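PDB 6Z9K: PrgA from Enterococcus faecalis, which mediates surface exclusion that protects the enterococcal cell against unwanted conjugation, extending far outside the cell, with the present fragment forming its CAP domain. Local coordinates for residues 108-113 with 211-216; 118-123 with 144-149. All coordinates share one frame; numbering follows the deposited sequence.

Interaction 1: 108-113 with 211-216; sequences DIAKYS and KIHIIS
Ala110 lies over the imidazole of His213 while Ile109 meets Ile215, joining helix 100-112 to strand 211-217, the middle strand of the three-stranded antiparallel sheet in this alpha-beta-alpha CAP fold. The axes of 108-112 and 211-216 approach to 9.4 Å with their directions 142° apart, so the helix runs roughly against the strand. Packing is tight from Ile109 to the side chain of Ser113. Ile109 CD1 and Ile215 CD1 come together tip to tip at 3.6 Å. The CA of Ala110 makes a CH-pi contact with the His213 ring, 4.2 Å from its centroid and 18° off the ring normal; it is displaced toward the rim, close to NE2 and CD2. Ser113 OG sits 3.7 Å from His213 CE1 and turns back to donate to Ile109 O at 2.8 Å, approaching from above the carbonyl plane. CG of His213 is anti to its carbonyl carbon (chi1 -53°), with the ring extending between strand and helix. Both ring nitrogens have partners, ND1 in Glu144 and NE2 in Ser202 OG, so this buried imidazole is fixed in rotation as well as packed. On the opposite face of the sheet, Ile212 and Ile214 touch helix 160-176.

The end at Lys211 NZ and the backbone of Ser113 is looser and hydrated. Ser113 CB and Lys211 NZ stay 4.4 Å apart, and a water bridges the segments, accepting from Lys211 NZ at 2.8 Å and giving a weak bond to Ser113 O. Lys211 NZ also bonds to Asp114 O.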
ATOM      1  N   ASP A 108       7.914  -1.233 -12.871  1.00 15.33           N
ATOM      2  CA  ASP A 108       7.987  -0.439 -14.114  1.00 15.69           C
ATOM      3  C   ASP A 108       7.491   0.990 -13.836  1.00 15.02           C
ATOM      4  O   ASP A 108       8.150   1.966 -14.307  1.00 14.93           O
ATOM      5  CB  ASP A 108       7.304  -1.138 -15.270  1.00 15.92           C
ATOM      6  CG  ASP A 108       8.076  -2.289 -15.861  1.00 18.00           C
ATOM      7  OD1 ASP A 108       9.265  -2.503 -15.453  1.00 17.46           O
ATOM      8  OD2 ASP A 108       7.480  -2.984 -16.697  1.00 18.27           O
ATOM      9  N   ILE A 109       6.389   1.132 -13.111  1.00 14.36           N
ATOM     10  CA  ILE A 109       5.899   2.508 -12.781  1.00 14.56           C
ATOM     11  C   ILE A 109       7.015   3.238 -12.035  1.00 14.57           C
ATOM     12  O   ILE A 109       7.285   4.390 -12.294  1.00 15.41           O
ATOM     13  CB  ILE A 109       4.560   2.472 -12.046  1.00 13.90           C
ATOM     14  CG1 ILE A 109       3.413   1.988 -12.953  1.00 13.71           C
ATOM     15  CG2 ILE A 109       4.274   3.833 -11.377  1.00 14.91           C
ATOM     16  CD1 ILE A 109       2.083   1.797 -12.280  1.00 13.75           C
ATOM     17  N   ALA A 110       7.639   2.582 -11.068  1.00 14.74           N
ATOM     18  CA  ALA A 110       8.654   3.218 -10.200  1.00 15.46           C
ATOM     19  C   ALA A 110       9.841   3.652 -11.069  1.00 16.93           C
ATOM     20  O   ALA A 110      10.269   4.848 -10.970  1.00 17.86           O
ATOM     21  CB  ALA A 110       9.007   2.247  -9.076  1.00 16.00           C
ATOM     22  N   LYS A 111      10.326   2.767 -11.923  1.00 17.84           N
ATOM     23  CA  LYS A 111      11.484   3.024 -12.813  1.00 19.11           C
ATOM     24  C   LYS A 111      11.206   4.226 -13.735  1.00 17.85           C
ATOM     25  O   LYS A 111      12.090   5.083 -13.933  1.00 18.10           O
ATOM     26  CB  LYS A 111      11.712   1.785 -13.682  1.00 22.76           C
ATOM     27  CG  LYS A 111      12.933   1.861 -14.555  1.00 27.64           C
ATOM     28  CD  LYS A 111      13.299   0.520 -15.128  1.00 31.08           C
ATOM     29  CE  LYS A 111      12.338  -0.024 -16.154  1.00 31.16           C
ATOM     30  NZ  LYS A 111      13.092  -0.871 -17.105  1.00 33.79           N
ATOM     31  N   TYR A 112       9.992   4.336 -14.251  1.00 15.15           N
ATOM     32  CA  TYR A 112       9.638   5.368 -15.237  1.00 14.96           C
ATOM     33  C   TYR A 112       9.243   6.677 -14.557  1.00 15.48           C
ATOM     34  O   TYR A 112       9.134   7.677 -15.278  1.00 15.47           O
ATOM     35  CB  TYR A 112       8.529   4.856 -16.149  1.00 14.60           C
ATOM     36  CG  TYR A 112       8.932   3.710 -17.056  1.00 14.58           C
ATOM     37  CD1 TYR A 112      10.267   3.421 -17.342  1.00 15.55           C
ATOM     38  CD2 TYR A 112       7.967   2.964 -17.702  1.00 14.67           C
ATOM     39  CE1 TYR A 112      10.614   2.402 -18.212  1.00 15.81           C
ATOM     40  CE2 TYR A 112       8.286   1.948 -18.570  1.00 14.93           C
ATOM     41  CZ  TYR A 112       9.626   1.689 -18.855  1.00 15.49           C
ATOM     42  OH  TYR A 112       9.930   0.683 -19.733  1.00 16.31           O
ATOM     43  N   SER A 113       8.962   6.662 -13.251  1.00 15.61           N
ATOM     44  CA  SER A 113       8.483   7.881 -12.548  1.00 16.44           C
ATOM     45  C   SER A 113       9.642   8.857 -12.279  1.00 18.13           C
ATOM     46  O   SER A 113      10.681   8.438 -11.763  1.00 19.27           O
ATOM     47  CB  SER A 113       7.759   7.542 -11.268  1.00 16.72           C
ATOM     48  OG  SER A 113       6.506   6.935 -11.567  1.00 15.58           O
ATOM     49  N   LYS A 211       9.828   7.609  -2.592  1.00 20.02           N
ATOM     50  CA  LYS A 211       8.397   7.339  -2.752  1.00 20.05           C
ATOM     51  C   LYS A 211       8.071   5.885  -2.513  1.00 18.16           C
ATOM     52  O   LYS A 211       8.927   5.003  -2.711  1.00 18.98           O
ATOM     53  CB  LYS A 211       8.003   7.602  -4.201  1.00 20.33           C
ATOM     54  CG  LYS A 211       8.108   9.058  -4.607  1.00 21.04           C
ATOM     55  CD  LYS A 211       7.975   9.139  -6.125  1.00 21.59           C
ATOM     56  CE  LYS A 211       8.282  10.504  -6.623  1.00 23.12           C
ATOM     57  NZ  LYS A 211       8.272  10.553  -8.098  1.00 21.29           N
ATOM     58  N   ILE A 212       6.823   5.721  -2.091  1.00 17.13           N
ATOM     59  CA  ILE A 212       6.170   4.389  -2.059  1.00 16.69           C
ATOM     60  C   ILE A 212       5.040   4.425  -3.070  1.00 15.50           C
ATOM     61  O   ILE A 212       4.132   5.260  -2.946  1.00 16.06           O
ATOM     62  CB  ILE A 212       5.618   4.099  -0.664  1.00 17.86           C
ATOM     63  CG1 ILE A 212       6.710   4.238   0.407  1.00 20.05           C
ATOM     64  CG2 ILE A 212       4.933   2.721  -0.706  1.00 18.41           C
ATOM     65  CD1 ILE A 212       6.187   4.237   1.846  1.00 19.86           C
ATOM     66  N   HIS A 213       5.049   3.486  -4.005  1.00 14.84           N
ATOM     67  CA  HIS A 213       4.009   3.357  -5.053  1.00 14.69           C
ATOM     68  C   HIS A 213       3.167   2.113  -4.737  1.00 14.11           C
ATOM     69  O   HIS A 213       3.697   1.007  -4.831  1.00 15.64           O
ATOM     70  CB  HIS A 213       4.652   3.190  -6.457  1.00 14.18           C
ATOM     71  CG  HIS A 213       5.656   4.230  -6.859  1.00 15.02           C
ATOM     72  ND1 HIS A 213       5.361   5.228  -7.780  1.00 14.84           N
ATOM     73  CD2 HIS A 213       6.965   4.398  -6.544  1.00 14.87           C
ATOM     74  CE1 HIS A 213       6.441   5.992  -7.954  1.00 14.64           C
ATOM     75  NE2 HIS A 213       7.432   5.500  -7.217  1.00 15.99           N
ATOM     76  N   ILE A 214       1.913   2.318  -4.363  1.00 14.65           N
ATOM     77  CA  ILE A 214       0.959   1.202  -4.204  1.00 15.24           C
ATOM     78  C   ILE A 214       0.124   1.132  -5.480  1.00 13.93           C
ATOM     79  O   ILE A 214      -0.618   2.037  -5.784  1.00 14.09           O
ATOM     80  CB  ILE A 214       0.115   1.373  -2.925  1.00 16.14           C
ATOM     81  CG1 ILE A 214       1.007   1.383  -1.678  1.00 17.73           C
ATOM     82  CG2 ILE A 214      -0.950   0.261  -2.889  1.00 16.98           C
ATOM     83  CD1 ILE A 214       0.248   1.453  -0.333  1.00 18.91           C
ATOM     84  N   ILE A 215       0.332   0.060  -6.237  1.00 14.22           N
ATOM     85  CA  ILE A 215      -0.288  -0.197  -7.557  1.00 13.73           C
ATOM     86  C   ILE A 215      -1.358  -1.286  -7.382  1.00 14.09           C
ATOM     87  O   ILE A 215      -1.046  -2.347  -6.863  1.00 14.30           O
ATOM     88  CB  ILE A 215       0.787  -0.549  -8.595  1.00 14.24           C
ATOM     89  CG1 ILE A 215       1.918   0.501  -8.629  1.00 15.19           C
ATOM     90  CG2 ILE A 215       0.086  -0.735  -9.927  1.00 16.12           C
ATOM     91  CD1 ILE A 215       1.469   1.901  -8.762  1.00 15.67           C
ATOM     92  N   SER A 216      -2.607  -0.993  -7.688  1.00 14.72           N
ATOM     93  CA  SER A 216      -3.678  -2.015  -7.492  1.00 15.74           C
ATOM     94  C   SER A 216      -4.750  -1.862  -8.555  1.00 15.80           C
ATOM     95  O   SER A 216      -4.904  -0.787  -9.146  1.00 16.61           O
ATOM     96  CB  SER A 216      -4.233  -1.922  -6.098  1.00 16.80           C
ATOM     97  OG  SER A 216      -4.775  -0.647  -5.826  1.00 17.64           O
TER
HETATM   98  O   HOH W   1      10.156   8.610  -8.914  1.00 19.46           O

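Interaction 2: 118-123 with 144-149; sequences YMHDVI and ENLGGG
His120 and Glu144 lie alongside one another with their side chains running antiparallel, ring and carboxylate planes only 29° apart. This near-coplanar arrangement brings His120 ND1 to Glu144 OE1 at 2.7 Å in an almost straight hydrogen bond (N-H...O 173°). The oxygen lies in the ring plane and accepts the N-H of ND1 through its anti lone pair, turned away from OE2. CG of Glu144 is anti to the backbone N (chi1 175°) and the chain continues extended, which carries the carboxylate off the strand to the imidazole edge. OE1 has a second donor, a water at 2.9 Å that in turn accepts from Asp121 N, so the loop backbone is tied to the same oxygen.

Two residues on, Leu146 points to the same side as Glu144: its CB lies 3.8 Å from His120 CE1, obliquely to the ring, and its CD2 reaches 3.5 Å from Tyr118 O. Further on, the Tyr118 ring comes obliquely to bare backbone, CE1 being 4.0 Å from Gly148 CA. Leu146 and His185 make up the magnesium site seen in this crystal, and the His120 side chain comes within about 3 Å of the ion (nearest atoms). A histidine-carboxylate pair beside a metal is consistent with the central cavity of CAP domains.

Asp121 is the N-cap of helix 122-132, whose Ile125 touches both His120 and Glu144. Strand 144-148 forms one edge of the three-stranded sheet, paired with strand 211-217, while Asn145 points the other way, onto helix 184-189.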
ATOM      1  N   TYR A 118       6.807  15.130  -7.299  1.00 26.13           N
ATOM      2  CA  TYR A 118       6.100  14.706  -6.070  1.00 24.89           C
ATOM      3  C   TYR A 118       4.753  14.108  -6.475  1.00 22.97           C
ATOM      4  O   TYR A 118       4.317  13.244  -5.790  1.00 24.32           O
ATOM      5  CB  TYR A 118       5.879  15.874  -5.112  1.00 26.13           C
ATOM      6  CG  TYR A 118       5.230  15.561  -3.780  1.00 29.20           C
ATOM      7  CD1 TYR A 118       5.845  14.720  -2.839  1.00 29.75           C
ATOM      8  CD2 TYR A 118       4.051  16.200  -3.415  1.00 31.80           C
ATOM      9  CE1 TYR A 118       5.307  14.511  -1.581  1.00 30.94           C
ATOM     10  CE2 TYR A 118       3.473  15.972  -2.177  1.00 31.92           C
ATOM     11  CZ  TYR A 118       4.100  15.120  -1.271  1.00 32.38           C
ATOM     12  OH  TYR A 118       3.561  14.889  -0.050  1.00 33.86           O
ATOM     13  N   MET A 119       4.096  14.598  -7.505  1.00 22.36           N
ATOM     14  CA  MET A 119       2.741  14.112  -7.867  1.00 22.06           C
ATOM     15  C   MET A 119       2.867  12.834  -8.690  1.00 18.70           C
ATOM     16  O   MET A 119       3.973  12.444  -9.081  1.00 18.99           O
ATOM     17  CB  MET A 119       2.032  15.175  -8.692  1.00 25.55           C
ATOM     18  CG  MET A 119       1.902  16.470  -7.964  1.00 28.90           C
ATOM     19  SD  MET A 119       1.139  17.684  -9.061  1.00 37.72           S
ATOM     20  CE  MET A 119       2.355  17.896 -10.355  1.00 36.95           C
ATOM     21  N   HIS A 120       1.746  12.159  -8.902  1.00 17.92           N
ATOM     22  CA  HIS A 120       1.673  11.035  -9.861  1.00 17.11           C
ATOM     23  C   HIS A 120       2.351  11.440 -11.168  1.00 16.73           C
ATOM     24  O   HIS A 120       2.032  12.498 -11.710  1.00 18.17           O
ATOM     25  CB  HIS A 120       0.249  10.620 -10.159  1.00 17.11           C
ATOM     26  CG  HIS A 120      -0.531  10.219  -8.953  1.00 17.20           C
ATOM     27  ND1 HIS A 120      -0.189   9.146  -8.171  1.00 17.00           N
ATOM     28  CD2 HIS A 120      -1.572  10.820  -8.337  1.00 18.69           C
ATOM     29  CE1 HIS A 120      -1.105   9.009  -7.186  1.00 17.18           C
ATOM     30  NE2 HIS A 120      -1.944  10.040  -7.274  1.00 18.36           N
ATOM     31  N   ASP A 121       3.169  10.543 -11.723  1.00 16.30           N
ATOM     32  CA  ASP A 121       3.775  10.727 -13.061  1.00 16.61           C
ATOM     33  C   ASP A 121       2.881   9.965 -14.038  1.00 15.92           C
ATOM     34  O   ASP A 121       3.043   8.763 -14.196  1.00 15.54           O
ATOM     35  CB  ASP A 121       5.219  10.246 -13.051  1.00 16.70           C
ATOM     36  CG  ASP A 121       5.942  10.517 -14.374  1.00 18.01           C
ATOM     37  OD1 ASP A 121       5.239  10.717 -15.421  1.00 18.14           O
ATOM     38  OD2 ASP A 121       7.184  10.538 -14.360  1.00 18.65           O
ATOM     39  N   VAL A 122       1.875  10.627 -14.559  1.00 16.49           N
ATOM     40  CA  VAL A 122       0.853   9.941 -15.390  1.00 16.69           C
ATOM     41  C   VAL A 122       1.504   9.426 -16.659  1.00 16.32           C
ATOM     42  O   VAL A 122       1.083   8.440 -17.152  1.00 16.06           O
ATOM     43  CB  VAL A 122      -0.383  10.820 -15.692  1.00 18.44           C
ATOM     44  CG1 VAL A 122      -1.106  11.159 -14.383  1.00 19.45           C
ATOM     45  CG2 VAL A 122      -0.096  12.083 -16.425  1.00 20.23           C
ATOM     46  N   ILE A 123       2.520  10.089 -17.190  1.00 16.31           N
ATOM     47  CA  ILE A 123       3.213   9.588 -18.410  1.00 15.98           C
ATOM     48  C   ILE A 123       3.883   8.267 -18.057  1.00 14.72           C
ATOM     49  O   ILE A 123       3.768   7.293 -18.818  1.00 14.14           O
ATOM     50  CB  ILE A 123       4.246  10.597 -18.911  1.00 17.67           C
ATOM     51  CG1 ILE A 123       3.510  11.802 -19.482  1.00 19.34           C
ATOM     52  CG2 ILE A 123       5.175   9.934 -19.912  1.00 17.18           C
ATOM     53  CD1 ILE A 123       4.381  12.893 -19.871  1.00 22.33           C
ATOM     54  N   GLU A 144      -2.336   4.070  -9.237  1.00 15.03           N
ATOM     55  CA  GLU A 144      -1.358   4.351  -8.174  1.00 14.68           C
ATOM     56  C   GLU A 144      -1.935   5.138  -6.997  1.00 14.31           C
ATOM     57  O   GLU A 144      -2.626   6.158  -7.185  1.00 14.81           O
ATOM     58  CB  GLU A 144      -0.186   5.116  -8.813  1.00 15.91           C
ATOM     59  CG  GLU A 144       0.855   5.590  -7.819  1.00 16.83           C
ATOM     60  CD  GLU A 144       2.016   6.284  -8.516  1.00 18.10           C
ATOM     61  OE1 GLU A 144       1.922   7.491  -8.733  1.00 17.92           O
ATOM     62  OE2 GLU A 144       2.934   5.536  -8.891  1.00 18.51           O
ATOM     63  N   ASN A 145      -1.588   4.706  -5.787  1.00 14.33           N
ATOM     64  CA  ASN A 145      -1.649   5.508  -4.537  1.00 15.38           C
ATOM     65  C   ASN A 145      -0.191   5.746  -4.132  1.00 14.82           C
ATOM     66  O   ASN A 145       0.542   4.805  -3.937  1.00 14.92           O
ATOM     67  CB  ASN A 145      -2.511   4.803  -3.494  1.00 16.18           C
ATOM     68  CG  ASN A 145      -3.969   4.823  -3.882  1.00 17.33           C
ATOM     69  OD1 ASN A 145      -4.634   5.862  -3.751  1.00 19.81           O
ATOM     70  ND2 ASN A 145      -4.486   3.691  -4.367  1.00 17.86           N
ATOM     71  N   LEU A 146       0.195   7.005  -4.034  1.00 15.23           N
ATOM     72  CA  LEU A 146       1.606   7.378  -3.870  1.00 17.08           C
ATOM     73  C   LEU A 146       1.821   7.993  -2.488  1.00 17.62           C
ATOM     74  O   LEU A 146       1.100   8.892  -2.122  1.00 19.42           O
ATOM     75  CB  LEU A 146       1.934   8.374  -4.994  1.00 18.19           C
ATOM     76  CG  LEU A 146       3.346   8.872  -5.151  1.00 20.53           C
ATOM     77  CD1 LEU A 146       4.303   7.735  -5.454  1.00 21.44           C
ATOM     78  CD2 LEU A 146       3.367   9.921  -6.255  1.00 19.87           C
ATOM     79  N   GLY A 147       2.802   7.489  -1.778  1.00 19.02           N
ATOM     80  CA  GLY A 147       3.238   8.063  -0.498  1.00 19.72           C
ATOM     81  C   GLY A 147       4.587   8.694  -0.612  1.00 19.23           C
ATOM     82  O   GLY A 147       5.531   7.987  -0.838  1.00 19.02           O
ATOM     83  N   GLY A 148       4.700  10.010  -0.438  1.00 21.90           N
ATOM     84  CA  GLY A 148       5.997  10.664  -0.545  1.00 23.23           C
ATOM     85  C   GLY A 148       6.401  11.270   0.777  1.00 23.21           C
ATOM     86  O   GLY A 148       5.495  11.579   1.473  1.00 26.20           O
ATOM     87  N   GLY A 149       7.669  11.147   1.117  1.00 24.93           N
ATOM     88  CA  GLY A 149       8.270  11.817   2.284  1.00 25.97           C
ATOM     89  C   GLY A 149       8.046  11.033   3.571  1.00 25.37           C
ATOM     90  O   GLY A 149       8.125  11.642   4.664  1.00 24.02           O
TER
HETATM   91  O   HOH W   2       4.203   8.150 -10.328  1.00 15.92           O

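How the interactions relate
Glu144 connects the two contacts, whose centres are 8 Å apart. While OE1 serves interaction 2, its OE2 is hydrogen-bonded to His213 ND1 of interaction 1 at 2.7 Å, so one carboxylate spans two imidazoles. The strands are also joined directly: Asn145 N lies 2.8 Å from Ile214 O. Helices 100-112 and 122-132 follow each other in the chain, and at the two ends of the loop between them Ser113 CA packs 3.5 Å from Asp121 OD2. Interaction 2 borders the magnesium site of Leu146 and His185, whereas the His213 side chain stays about 9 Å from the ion and is linked through Glu144 to His120, which lies beside it.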